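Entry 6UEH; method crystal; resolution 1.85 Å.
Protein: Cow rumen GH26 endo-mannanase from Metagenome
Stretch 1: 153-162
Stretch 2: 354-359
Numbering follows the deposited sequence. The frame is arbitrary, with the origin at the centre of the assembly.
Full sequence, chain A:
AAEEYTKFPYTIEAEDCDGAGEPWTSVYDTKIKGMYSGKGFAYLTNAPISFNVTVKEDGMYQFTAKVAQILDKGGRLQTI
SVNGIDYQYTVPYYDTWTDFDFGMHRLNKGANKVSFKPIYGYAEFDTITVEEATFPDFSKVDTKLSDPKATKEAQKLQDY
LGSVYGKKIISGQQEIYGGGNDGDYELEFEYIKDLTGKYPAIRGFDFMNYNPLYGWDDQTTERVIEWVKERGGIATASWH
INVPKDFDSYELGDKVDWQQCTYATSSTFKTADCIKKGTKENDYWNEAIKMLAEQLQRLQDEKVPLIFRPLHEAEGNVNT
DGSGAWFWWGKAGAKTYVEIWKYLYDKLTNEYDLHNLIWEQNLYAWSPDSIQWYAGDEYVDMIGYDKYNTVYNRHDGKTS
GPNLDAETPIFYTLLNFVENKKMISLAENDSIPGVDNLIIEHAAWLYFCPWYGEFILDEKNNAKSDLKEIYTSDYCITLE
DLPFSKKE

Stretch 1 153-162: EAQKLQDYLG
Stretch 2, residues 354-359: LHNLIW

A helix can pack on a β-strand around one branched residue, with a small, aliphatic and even amide-bearing face turned toward it. The GH26 endo-mannanase gives a compact example. Residues 153-162 are helical throughout (phi near -65°, psi near -40°), within a helix that begins earlier and continues later in the chain, with i to i+4 bonds such as Gln158 N to Ala154 O at 3.0 Å. In the second stretch, Leu354 is extended, His355 and Asn356 turn (phi/psi -136/12° and -95/16°), and the strand begins at Leu357 and continues beyond Trp359. Helix and strand axes approach to 8.4 Å, with their N-to-C directions 46° apart.

The closest backbone register, Ala154 CA to Asn356 CA at 5.2 Å, falls where the helix presents only a methyl: Ala154 CB lies 3.9 Å from Asn356 C and 4.0 Å from His355 O. The side chains of His355 (chi1 -52°, m) and Asn356 (chi1 60°, p) start sideways and end leading away, leaving their backbone to meet that methyl.

Strand alternation then sends Leu357 away and Ile358 toward the helix. With chi1 m (-59°) and chi2 t (-178°), Ile358 extends CD1 to 3.7 Å from Ala154 O, 3.8 Å from Leu157 CG and 4.4 Å from Leu161 CD1. The two leucines, four residues apart, reach the same methyl with different rotamers, Leu157 t,p (172°, 53°) and Leu161 m,t (-60°, 176°). Gln158 (t, p; chi3 -29°) places OE1 3.4 Å from Ile358 CG2; this oxygen has no hydrogen-bond partner in the model, although NE2 is bonded elsewhere in the structure.

No hydrogen bond crosses the interface, so its 231 Å² of buried surface reflects van der Waals and apolar packing. Away from it, Gln155 (t, p) and Asp159 (m) share a weak NE2 to OD2 bond of 3.4 Å along the helix.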

# COMPACT_ATOMS: atom_id res chain seq x y z
N GLU A 153 21.08 5.38 -13.87
CA GLU A 153 19.71 5.56 -14.34
C GLU A 153 18.70 5.20 -13.25
O GLU A 153 17.70 5.89 -13.06
CB GLU A 153 19.44 4.74 -15.60
CG GLU A 153 20.21 5.21 -16.83
CD GLU A 153 21.64 4.73 -16.85
OE1 GLU A 153 21.98 3.80 -16.08
OE2 GLU A 153 22.44 5.28 -17.63
N ALA A 154 18.97 4.11 -12.53
CA ALA A 154 18.09 3.66 -11.46
C ALA A 154 18.05 4.67 -10.31
O ALA A 154 16.98 5.01 -9.81
CB ALA A 154 18.53 2.30 -10.95
N GLN A 155 19.23 5.14 -9.90
CA GLN A 155 19.33 6.08 -8.79
C GLN A 155 18.71 7.43 -9.15
O GLN A 155 18.06 8.06 -8.32
CB GLN A 155 20.79 6.25 -8.37
CG GLN A 155 20.96 7.12 -7.13
CD GLN A 155 20.20 6.59 -5.93
OE1 GLN A 155 20.60 5.60 -5.31
NE2 GLN A 155 19.08 7.24 -5.60
N LYS A 156 18.91 7.86 -10.39
CA LYS A 156 18.33 9.11 -10.86
C LYS A 156 16.80 9.02 -10.92
O LYS A 156 16.11 9.99 -10.59
CB LYS A 156 18.89 9.50 -12.23
CG LYS A 156 20.29 10.10 -12.15
CD LYS A 156 21.03 10.02 -13.48
CE LYS A 156 20.38 10.87 -14.55
NZ LYS A 156 21.17 10.82 -15.82
N LEU A 157 16.28 7.87 -11.32
CA LEU A 157 14.83 7.66 -11.33
C LEU A 157 14.27 7.71 -9.90
O LEU A 157 13.29 8.39 -9.65
CB LEU A 157 14.48 6.32 -11.99
CG LEU A 157 13.01 5.87 -11.90
CD1 LEU A 157 12.06 6.95 -12.40
CD2 LEU A 157 12.80 4.57 -12.67
N GLN A 158 14.92 6.99 -8.99
CA GLN A 158 14.48 6.96 -7.60
C GLN A 158 14.51 8.36 -6.98
O GLN A 158 13.62 8.73 -6.20
CB GLN A 158 15.34 6.00 -6.77
CG GLN A 158 14.89 5.83 -5.32
CD GLN A 158 13.69 4.91 -5.16
OE1 GLN A 158 12.85 4.79 -6.05
NE2 GLN A 158 13.62 4.23 -4.02
N ASP A 159 15.53 9.14 -7.33
CA ASP A 159 15.64 10.49 -6.81
C ASP A 159 14.56 11.40 -7.37
O ASP A 159 14.03 12.25 -6.66
CB ASP A 159 17.03 11.07 -7.10
CG ASP A 159 18.08 10.58 -6.13
OD1 ASP A 159 17.71 10.28 -4.97
OD2 ASP A 159 19.26 10.49 -6.51
N TYR A 160 14.22 11.21 -8.65
CA TYR A 160 13.11 11.96 -9.23
C TYR A 160 11.81 11.66 -8.50
O TYR A 160 11.03 12.56 -8.20
CB TYR A 160 12.94 11.65 -10.72
CG TYR A 160 11.61 12.16 -11.24
CD1 TYR A 160 11.42 13.51 -11.52
CD2 TYR A 160 10.52 11.30 -11.41
CE1 TYR A 160 10.21 13.98 -11.97
CE2 TYR A 160 9.30 11.77 -11.86
CZ TYR A 160 9.15 13.11 -12.14
OH TYR A 160 7.94 13.59 -12.59
N LEU A 161 11.58 10.38 -8.23
CA LEU A 161 10.39 9.95 -7.50
C LEU A 161 10.35 10.60 -6.12
O LEU A 161 9.30 11.07 -5.68
CB LEU A 161 10.36 8.42 -7.37
CG LEU A 161 10.33 7.64 -8.68
CD1 LEU A 161 10.41 6.13 -8.43
CD2 LEU A 161 9.09 7.99 -9.49
N GLY A 162 11.49 10.62 -5.45
CA GLY A 162 11.59 11.25 -4.15
C GLY A 162 11.32 12.74 -4.21
O GLY A 162 10.88 13.33 -3.23
N LEU A 354 22.82 -7.60 -11.78
CA LEU A 354 21.78 -6.66 -12.18
C LEU A 354 21.60 -5.58 -11.11
O LEU A 354 21.38 -5.88 -9.94
CB LEU A 354 20.47 -7.40 -12.42
CG LEU A 354 20.46 -8.32 -13.65
CD1 LEU A 354 19.28 -9.28 -13.60
CD2 LEU A 354 20.41 -7.48 -14.92
N HIS A 355 21.70 -4.32 -11.52
CA HIS A 355 21.66 -3.22 -10.56
C HIS A 355 20.78 -2.07 -11.04
O HIS A 355 20.80 -0.98 -10.47
CB HIS A 355 23.07 -2.71 -10.29
CG HIS A 355 24.04 -3.79 -9.90
ND1 HIS A 355 24.01 -4.41 -8.67
CD2 HIS A 355 25.04 -4.37 -10.60
CE1 HIS A 355 24.96 -5.32 -8.62
NE2 HIS A 355 25.61 -5.32 -9.78
N ASN A 356 19.99 -2.33 -12.08
CA ASN A 356 19.13 -1.31 -12.68
C ASN A 356 17.71 -1.36 -12.13
O ASN A 356 16.80 -0.78 -12.71
CB ASN A 356 19.10 -1.48 -14.20
CG ASN A 356 18.57 -2.84 -14.62
OD1 ASN A 356 18.80 -3.84 -13.94
ND2 ASN A 356 17.85 -2.88 -15.74
N LEU A 357 17.54 -2.04 -11.00
CA LEU A 357 16.21 -2.31 -10.47
C LEU A 357 15.88 -1.49 -9.24
O LEU A 357 16.71 -1.31 -8.35
CB LEU A 357 16.07 -3.80 -10.14
CG LEU A 357 16.46 -4.78 -11.25
CD1 LEU A 357 16.34 -6.22 -10.75
CD2 LEU A 357 15.60 -4.56 -12.49
N ILE A 358 14.65 -0.99 -9.20
CA ILE A 358 14.09 -0.38 -8.00
C ILE A 358 13.13 -1.38 -7.39
O ILE A 358 12.04 -1.62 -7.91
CB ILE A 358 13.37 0.95 -8.30
CG1 ILE A 358 14.34 1.95 -8.94
CG2 ILE A 358 12.76 1.53 -7.03
CD1 ILE A 358 13.73 3.30 -9.24
N TRP A 359 13.54 -2.00 -6.28
CA TRP A 359 12.81 -3.12 -5.71
C TRP A 359 11.58 -2.66 -4.93
O TRP A 359 11.69 -2.07 -3.86
CB TRP A 359 13.73 -3.94 -4.81
CG TRP A 359 14.85 -4.60 -5.55
CD1 TRP A 359 16.02 -4.02 -5.96
CD2 TRP A 359 14.92 -5.96 -5.99
NE1 TRP A 359 16.81 -4.94 -6.61
CE2 TRP A 359 16.15 -6.14 -6.64
CE3 TRP A 359 14.05 -7.05 -5.88
CZ2 TRP A 359 16.54 -7.36 -7.19
CZ3 TRP A 359 14.43 -8.26 -6.42
CH2 TRP A 359 15.66 -8.41 -7.07